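Local coordinates for protein putative aldehyde dehydrogenase (Burkholderia cenocepacia, PDB 4YWE) that probably oxidises aldehydes with NAD or NADP as electron acceptor, and binds calcium, at residues Ala113-Phe118 against Met161-Arg166; Ser88-Leu92 against Arg192-Leu196. All blocks are in the same frame, centred on the assembly; numbering follows the deposited sequence.

Coming from the N terminus, the chain leaves helix 71-87, turns through Ser88 into helix 89-100 and then runs along helix 104-124, which carries 113-118. After strand 139-155 it enters helix 160-174, where 161-166 packs back on 113-118 and closes the inner loop, interaction 1. Strand 177-182 then leads to helix 188-200, whose residues 192-196 return to 88-92 and close the outer loop, interaction 2, so the first contact is nested inside the second. The two meet directly: Val193 CG2 lies 3.7 Å from Leu114 CD2, and Met161 SD lies 3.7 Å from Leu92 CB. Together they join helices 89-100, 104-124, 160-174 and 188-200 into one continuous packed cluster.

Interaction 1. Residues Ala113-Phe118 against Met161-Arg166; sequences ALARYF and MQIFGR
Build two helical segments side by side, running the same way: the axes of 113-118 and 161-166 are 8.4 Å apart at closest approach and only 2° from parallel, with Leu114 CA facing Gly165 CA at 5.1 Å. Both are regular, as Tyr117 N to Ala113 O (2.9 Å) and Gly165 N to Met161 O (2.8 Å) attest. The main hollow is at Gly165. Leu114, a t,p rotamer, pushes CD1 into it, 3.6 Å from Gly165 CA and 3.3 Å from Met161 O, while Tyr117 CB rests 3.5 Å from Gly165 O. A beta carbon on Gly165 would clash with both Leu114 CD1 and Tyr117 CD2. Tyr117 (chi1 m) lays its ring across the other helix: CE2 is 3.2 Å from Gln162 O, and Arg166 CB sits over one face in a CH-pi contact, 3.8 Å from the ring centroid. On the flank, Phe118 and Phe164 meet edge to edge without stacking (CZ to CE1, 4.1 Å), and Leu114 CD2 touches Met161 SD at 3.8 Å. Helix 160-174 follows strand 139-155 and leads into the parallel strand 177-182, a β-α-β crossover of the Rossmann-like sheet, and helix 104-124 packs along it. The guanidinium of Arg166 leaves for Thr233, near the predicted active-site Glu256, and Gln162 NE2 bonds Asp110. No direct hydrogen bond joins the segments; a water 2.4 Å from both Tyr117 OH and Gln162 OE1 bridges them, so the pair relies on close van der Waals fit, with polar linkage confined to one margin.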
ATOM      1  N   ALA A 113       8.298  -8.275  25.460  1.00 17.86           N
ATOM      2  CA  ALA A 113       7.738  -7.309  24.524  1.00 15.61           C
ATOM      3  C   ALA A 113       8.855  -6.531  23.838  1.00 18.53           C
ATOM      4  O   ALA A 113       8.782  -6.247  22.642  1.00 17.79           O
ATOM      5  CB  ALA A 113       6.791  -6.362  25.241  1.00 14.25           C
ATOM      6  N   LEU A 114       9.883  -6.189  24.610  1.00 19.12           N
ATOM      7  CA  LEU A 114      11.053  -5.495  24.083  1.00 18.00           C
ATOM      8  C   LEU A 114      11.710  -6.302  22.969  1.00 21.48           C
ATOM      9  O   LEU A 114      12.091  -5.756  21.934  1.00 14.02           O
ATOM     10  CB  LEU A 114      12.063  -5.225  25.201  1.00 17.03           C
ATOM     11  CG  LEU A 114      13.398  -4.617  24.768  1.00 17.36           C
ATOM     12  CD1 LEU A 114      13.178  -3.276  24.095  1.00 17.73           C
ATOM     13  CD2 LEU A 114      14.331  -4.473  25.957  1.00 18.81           C
ATOM     14  N   ALA A 115      11.836  -7.606  23.191  1.00 14.85           N
ATOM     15  CA  ALA A 115      12.414  -8.500  22.196  1.00 15.00           C
ATOM     16  C   ALA A 115      11.504  -8.616  20.977  1.00 17.84           C
ATOM     17  O   ALA A 115      11.977  -8.771  19.850  1.00 17.05           O
ATOM     18  CB  ALA A 115      12.669  -9.871  22.801  1.00 15.69           C
ATOM     19  N   ARG A 116      10.198  -8.538  21.207  1.00 14.33           N
ATOM     20  CA  ARG A 116       9.223  -8.654  20.131  1.00 16.75           C
ATOM     21  C   ARG A 116       9.258  -7.413  19.242  1.00 15.96           C
ATOM     22  O   ARG A 116       9.134  -7.514  18.021  1.00 13.18           O
ATOM     23  CB  ARG A 116       7.817  -8.876  20.701  1.00 14.01           C
ATOM     24  CG  ARG A 116       6.710  -8.934  19.656  1.00 19.11           C
ATOM     25  CD  ARG A 116       7.024  -9.926  18.541  1.00 19.45           C
ATOM     26  NE  ARG A 116       6.002  -9.907  17.497  1.00 21.68           N
ATOM     27  CZ  ARG A 116       6.200 -10.300  16.243  1.00 20.42           C
ATOM     28  NH1 ARG A 116       7.391 -10.741  15.861  1.00 16.26           N
ATOM     29  NH2 ARG A 116       5.207 -10.245  15.366  1.00 13.51           N
ATOM     30  N   TYR A 117       9.435  -6.248  19.858  1.00 18.17           N
ATOM     31  CA  TYR A 117       9.582  -5.004  19.107  1.00 14.01           C
ATOM     32  C   TYR A 117      10.750  -5.084  18.130  1.00 16.94           C
ATOM     33  O   TYR A 117      10.610  -4.761  16.949  1.00 12.45           O
ATOM     34  CB  TYR A 117       9.779  -3.816  20.051  1.00 16.52           C
ATOM     35  CG  TYR A 117       8.491  -3.232  20.583  1.00 18.62           C
ATOM     36  CD1 TYR A 117       7.522  -2.740  19.718  1.00 20.32           C
ATOM     37  CD2 TYR A 117       8.253  -3.153  21.948  1.00 19.29           C
ATOM     38  CE1 TYR A 117       6.345  -2.203  20.197  1.00 20.30           C
ATOM     39  CE2 TYR A 117       7.079  -2.612  22.438  1.00 21.27           C
ATOM     40  CZ  TYR A 117       6.130  -2.139  21.558  1.00 22.26           C
ATOM     41  OH  TYR A 117       4.960  -1.601  22.040  1.00 26.59           O
ATOM     42  N   PHE A 118      11.902  -5.520  18.632  1.00 13.19           N
ATOM     43  CA  PHE A 118      13.105  -5.610  17.815  1.00 18.09           C
ATOM     44  C   PHE A 118      12.965  -6.685  16.742  1.00 13.40           C
ATOM     45  O   PHE A 118      13.433  -6.510  15.620  1.00 17.53           O
ATOM     46  CB  PHE A 118      14.327  -5.882  18.695  1.00 18.80           C
ATOM     47  CG  PHE A 118      14.726  -4.713  19.552  1.00 18.83           C
ATOM     48  CD1 PHE A 118      14.598  -3.418  19.079  1.00 18.87           C
ATOM     49  CD2 PHE A 118      15.218  -4.908  20.831  1.00 20.80           C
ATOM     50  CE1 PHE A 118      14.959  -2.337  19.863  1.00 19.29           C
ATOM     51  CE2 PHE A 118      15.582  -3.830  21.620  1.00 20.35           C
ATOM     52  CZ  PHE A 118      15.450  -2.543  21.135  1.00 19.79           C
ATOM     53  N   MET A 161      11.565  -0.299  29.140  1.00 18.41           N
ATOM     54  CA  MET A 161      11.944  -1.193  28.049  1.00 17.89           C
ATOM     55  C   MET A 161      10.937  -1.194  26.901  1.00 16.62           C
ATOM     56  O   MET A 161      11.323  -1.128  25.735  1.00 18.92           O
ATOM     57  CB  MET A 161      12.124  -2.621  28.565  1.00 16.89           C
ATOM     58  CG  MET A 161      13.438  -2.870  29.281  1.00 19.71           C
ATOM     59  SD  MET A 161      13.674  -4.616  29.669  1.00 25.79           S
ATOM     60  CE  MET A 161      12.266  -4.919  30.736  1.00 22.89           C
ATOM     61  N   GLN A 162       9.652  -1.280  27.229  1.00 17.44           N
ATOM     62  CA  GLN A 162       8.616  -1.390  26.204  1.00 17.95           C
ATOM     63  C   GLN A 162       8.565  -0.159  25.306  1.00 19.22           C
ATOM     64  O   GLN A 162       8.478  -0.274  24.085  1.00 11.83           O
ATOM     65  CB  GLN A 162       7.247  -1.617  26.845  1.00 14.68           C
ATOM     66  CG  GLN A 162       7.038  -3.014  27.398  1.00 12.98           C
ATOM     67  CD  GLN A 162       5.676  -3.573  27.034  1.00 19.49           C
ATOM     68  OE1 GLN A 162       5.223  -3.433  25.898  1.00 22.78           O
ATOM     69  NE2 GLN A 162       5.014  -4.200  27.997  1.00 13.18           N
ATOM     70  N   ILE A 163       8.626   1.016  25.921  1.00 15.89           N
ATOM     71  CA  ILE A 163       8.538   2.268  25.183  1.00 17.68           C
ATOM     72  C   ILE A 163       9.847   2.539  24.441  1.00 15.71           C
ATOM     73  O   ILE A 163       9.840   3.088  23.338  1.00 15.67           O
ATOM     74  CB  ILE A 163       8.156   3.418  26.128  1.00 19.62           C
ATOM     75  CG1 ILE A 163       6.778   3.133  26.731  1.00 16.67           C
ATOM     76  CG2 ILE A 163       8.145   4.749  25.391  1.00 22.69           C
ATOM     77  CD1 ILE A 163       6.416   4.008  27.895  1.00 14.06           C
ATOM     78  N   PHE A 164      10.965   2.138  25.039  1.00 17.79           N
ATOM     79  CA  PHE A 164      12.254   2.184  24.353  1.00 18.92           C
ATOM     80  C   PHE A 164      12.188   1.331  23.094  1.00 16.44           C
ATOM     81  O   PHE A 164      12.639   1.740  22.028  1.00 18.28           O
ATOM     82  CB  PHE A 164      13.379   1.695  25.271  1.00 17.98           C
ATOM     83  CG  PHE A 164      14.749   1.752  24.650  1.00 20.11           C
ATOM     84  CD1 PHE A 164      15.252   0.672  23.941  1.00 22.93           C
ATOM     85  CD2 PHE A 164      15.541   2.878  24.794  1.00 20.04           C
ATOM     86  CE1 PHE A 164      16.514   0.722  23.376  1.00 23.37           C
ATOM     87  CE2 PHE A 164      16.804   2.933  24.232  1.00 18.04           C
ATOM     88  CZ  PHE A 164      17.291   1.853  23.523  1.00 20.13           C
ATOM     89  N   GLY A 165      11.604   0.144  23.228  1.00 14.72           N
ATOM     90  CA  GLY A 165      11.499  -0.791  22.124  1.00 16.19           C
ATOM     91  C   GLY A 165      10.666  -0.306  20.956  1.00 15.59           C
ATOM     92  O   GLY A 165      11.033  -0.510  19.800  1.00 17.68           O
ATOM     93  N   ARG A 166       9.540   0.339  21.248  1.00 16.68           N
ATOM     94  CA  ARG A 166       8.659   0.814  20.190  1.00 16.86           C
ATOM     95  C   ARG A 166       9.228   2.066  19.526  1.00 17.27           C
ATOM     96  O   ARG A 166       9.067   2.264  18.323  1.00 24.13           O
ATOM     97  CB  ARG A 166       7.248   1.089  20.733  1.00 15.79           C
ATOM     98  CG  ARG A 166       7.105   2.359  21.557  1.00 13.99           C
ATOM     99  CD  ARG A 166       5.661   2.589  21.987  1.00 14.25           C
ATOM    100  NE  ARG A 166       5.512   3.853  22.700  1.00 10.40           N
ATOM    101  CZ  ARG A 166       4.477   4.157  23.474  1.00 20.27           C
ATOM    102  NH1 ARG A 166       3.493   3.286  23.643  1.00 22.32           N
ATOM    103  NH2 ARG A 166       4.427   5.334  24.084  1.00 19.53           N
TER
HETATM  104  O   HOH W   1       4.147  -1.908  24.314  1.00 28.24           O

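Interaction 2. Residues Ser88-Leu92 against Arg192-Leu196; sequences SIEEL and RVAEL
A salt-bridge network borders this helix-helix contact, with Arg192 between two glutamates. Arg192 NE donates to Glu91 OE2 at 2.6 Å, and Arg192 NH2 adds a weak bond to Glu91 OE2 at 3.3 Å, the oxygen lying at the edge of the guanidinium, close to its plane. Arg192 NH1 is 3.2 Å from Glu195 OE1, but that oxygen is well out of the plane, so only charge acts there. Glu91 is extended (t,t), which lets it span the gap. The backbones run in opposite senses: Leu92 CA is 7.5 Å from Arg192 CA, and Ser88 CA is 8.8 Å from Leu196 CA. Ser88 is the N-cap residue of helix 89-100 yet gives no side-chain cap; its OG bonds Arg84 O. Residues 192-196 lie on helix 188-200, the connection between parallel strands 177-182 and 207-209 of the Rossmann-like sheet, and this contact packs the start of helix 89-100 on it. Inside the salt bridge, Leu92 (m,t) reaches over with CD2 3.7 Å from Arg192 CG and 4.1 Å from Val193 CG2, while Leu92 CD1 is 4.2 Å from Leu196 CD1. Leu196 CD2 lies 3.9 Å from Ser88 OG, and the Leu196 side chain also touches Leu81 and Val85 of helix 71-87.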
ATOM      1  N   SER A  88      18.397 -12.420  27.608  1.00 26.88           N
ATOM      2  CA  SER A  88      18.650 -11.620  28.802  1.00 24.12           C
ATOM      3  C   SER A  88      17.360 -11.187  29.492  1.00 24.30           C
ATOM      4  O   SER A  88      17.343 -10.183  30.204  1.00 22.38           O
ATOM      5  CB  SER A  88      19.483 -10.385  28.448  1.00 22.93           C
ATOM      6  OG  SER A  88      20.710 -10.747  27.841  1.00 23.54           O
ATOM      7  N   ILE A  89      16.288 -11.945  29.284  1.00 19.66           N
ATOM      8  CA  ILE A  89      14.985 -11.610  29.854  1.00 19.35           C
ATOM      9  C   ILE A  89      15.026 -11.587  31.381  1.00 22.99           C
ATOM     10  O   ILE A  89      14.575 -10.622  31.999  1.00 21.07           O
ATOM     11  CB  ILE A  89      13.897 -12.581  29.358  1.00 23.82           C
ATOM     12  CG1 ILE A  89      13.500 -12.240  27.920  1.00 26.62           C
ATOM     13  CG2 ILE A  89      12.670 -12.518  30.254  1.00 22.36           C
ATOM     14  CD1 ILE A  89      12.381 -13.101  27.374  1.00 27.21           C
ATOM     15  N   GLU A  90      15.567 -12.642  31.983  1.00 20.87           N
ATOM     16  CA  GLU A  90      15.630 -12.744  33.439  1.00 21.60           C
ATOM     17  C   GLU A  90      16.446 -11.605  34.043  1.00 21.68           C
ATOM     18  O   GLU A  90      16.064 -11.026  35.059  1.00 25.71           O
ATOM     19  CB  GLU A  90      16.219 -14.093  33.857  1.00 29.04           C
ATOM     20  CG  GLU A  90      15.354 -15.287  33.486  1.00 27.98           C
ATOM     21  CD  GLU A  90      13.970 -15.217  34.101  1.00 30.76           C
ATOM     22  OE1 GLU A  90      12.984 -15.472  33.376  1.00 33.10           O
ATOM     23  OE2 GLU A  90      13.866 -14.910  35.307  1.00 22.97           O
ATOM     24  N   GLU A  91      17.568 -11.290  33.405  1.00 24.14           N
ATOM     25  CA  GLU A  91      18.445 -10.214  33.853  1.00 26.14           C
ATOM     26  C   GLU A  91      17.769  -8.849  33.744  1.00 26.44           C
ATOM     27  O   GLU A  91      17.814  -8.047  34.678  1.00 27.19           O
ATOM     28  CB  GLU A  91      19.744 -10.225  33.043  1.00 28.35           C
ATOM     29  CG  GLU A  91      20.657  -9.037  33.282  1.00 30.69           C
ATOM     30  CD  GLU A  91      21.897  -9.079  32.407  1.00 30.23           C
ATOM     31  OE1 GLU A  91      22.089 -10.088  31.697  1.00 29.47           O
ATOM     32  OE2 GLU A  91      22.678  -8.104  32.427  1.00 30.59           O
ATOM     33  N   LEU A  92      17.141  -8.590  32.603  1.00 20.14           N
ATOM     34  CA  LEU A  92      16.473  -7.313  32.370  1.00 19.81           C
ATOM     35  C   LEU A  92      15.232  -7.160  33.244  1.00 19.32           C
ATOM     36  O   LEU A  92      14.912  -6.057  33.687  1.00 19.10           O
ATOM     37  CB  LEU A  92      16.097  -7.165  30.894  1.00 22.38           C
ATOM     38  CG  LEU A  92      17.260  -6.982  29.917  1.00 23.80           C
ATOM     39  CD1 LEU A  92      16.767  -7.036  28.479  1.00 25.54           C
ATOM     40  CD2 LEU A  92      17.985  -5.673  30.187  1.00 18.52           C
ATOM     41  N   ARG A 192      21.251  -1.132  30.087  1.00 28.10           N
ATOM     42  CA  ARG A 192      21.702  -2.497  29.838  1.00 25.77           C
ATOM     43  C   ARG A 192      21.357  -2.932  28.416  1.00 26.10           C
ATOM     44  O   ARG A 192      22.090  -3.704  27.798  1.00 25.79           O
ATOM     45  CB  ARG A 192      21.082  -3.460  30.854  1.00 26.79           C
ATOM     46  CG  ARG A 192      21.577  -4.892  30.737  1.00 33.38           C
ATOM     47  CD  ARG A 192      23.085  -4.966  30.918  1.00 39.44           C
ATOM     48  NE  ARG A 192      23.583  -6.334  30.802  1.00 48.59           N
ATOM     49  CZ  ARG A 192      24.083  -6.855  29.687  1.00 55.22           C
ATOM     50  NH1 ARG A 192      24.157  -6.121  28.586  1.00 58.11           N
ATOM     51  NH2 ARG A 192      24.513  -8.110  29.673  1.00 55.90           N
ATOM     52  N   VAL A 193      20.238  -2.428  27.905  1.00 24.37           N
ATOM     53  CA  VAL A 193      19.798  -2.744  26.550  1.00 16.87           C
ATOM     54  C   VAL A 193      20.787  -2.179  25.537  1.00 19.30           C
ATOM     55  O   VAL A 193      21.057  -2.798  24.505  1.00 19.77           O
ATOM     56  CB  VAL A 193      18.374  -2.211  26.294  1.00 15.97           C
ATOM     57  CG1 VAL A 193      17.977  -2.403  24.837  1.00 17.51           C
ATOM     58  CG2 VAL A 193      17.381  -2.900  27.216  1.00 16.03           C
ATOM     59  N   ALA A 194      21.333  -1.007  25.845  1.00 16.89           N
ATOM     60  CA  ALA A 194      22.310  -0.356  24.980  1.00 16.97           C
ATOM     61  C   ALA A 194      23.554  -1.222  24.807  1.00 18.56           C
ATOM     62  O   ALA A 194      24.143  -1.264  23.726  1.00 20.77           O
ATOM     63  CB  ALA A 194      22.686   1.007  25.538  1.00 22.35           C
ATOM     64  N   GLU A 195      23.951  -1.907  25.875  1.00 21.76           N
ATOM     65  CA  GLU A 195      25.091  -2.815  25.819  1.00 27.55           C
ATOM     66  C   GLU A 195      24.797  -3.989  24.896  1.00 28.07           C
ATOM     67  O   GLU A 195      25.656  -4.410  24.123  1.00 33.36           O
ATOM     68  CB  GLU A 195      25.451  -3.329  27.214  1.00 32.64           C
ATOM     69  CG  GLU A 195      26.187  -2.327  28.078  1.00 39.30           C
ATOM     70  CD  GLU A 195      26.725  -2.945  29.352  1.00 44.47           C
ATOM     71  OE1 GLU A 195      26.463  -4.143  29.588  1.00 43.20           O
ATOM     72  OE2 GLU A 195      27.410  -2.234  30.117  1.00 49.35           O
ATOM     73  N   LEU A 196      23.579  -4.512  24.989  1.00 25.97           N
ATOM     74  CA  LEU A 196      23.149  -5.613  24.137  1.00 22.57           C
ATOM     75  C   LEU A 196      23.168  -5.198  22.672  1.00 19.89           C
ATOM     76  O   LEU A 196      23.512  -5.993  21.799  1.00 21.40           O
ATOM     77  CB  LEU A 196      21.751  -6.089  24.538  1.00 22.68           C
ATOM     78  CG  LEU A 196      21.665  -6.820  25.879  1.00 24.52           C
ATOM     79  CD1 LEU A 196      20.235  -7.250  26.176  1.00 28.72           C
ATOM     80  CD2 LEU A 196      22.598  -8.017  25.887  1.00 23.73           C
TER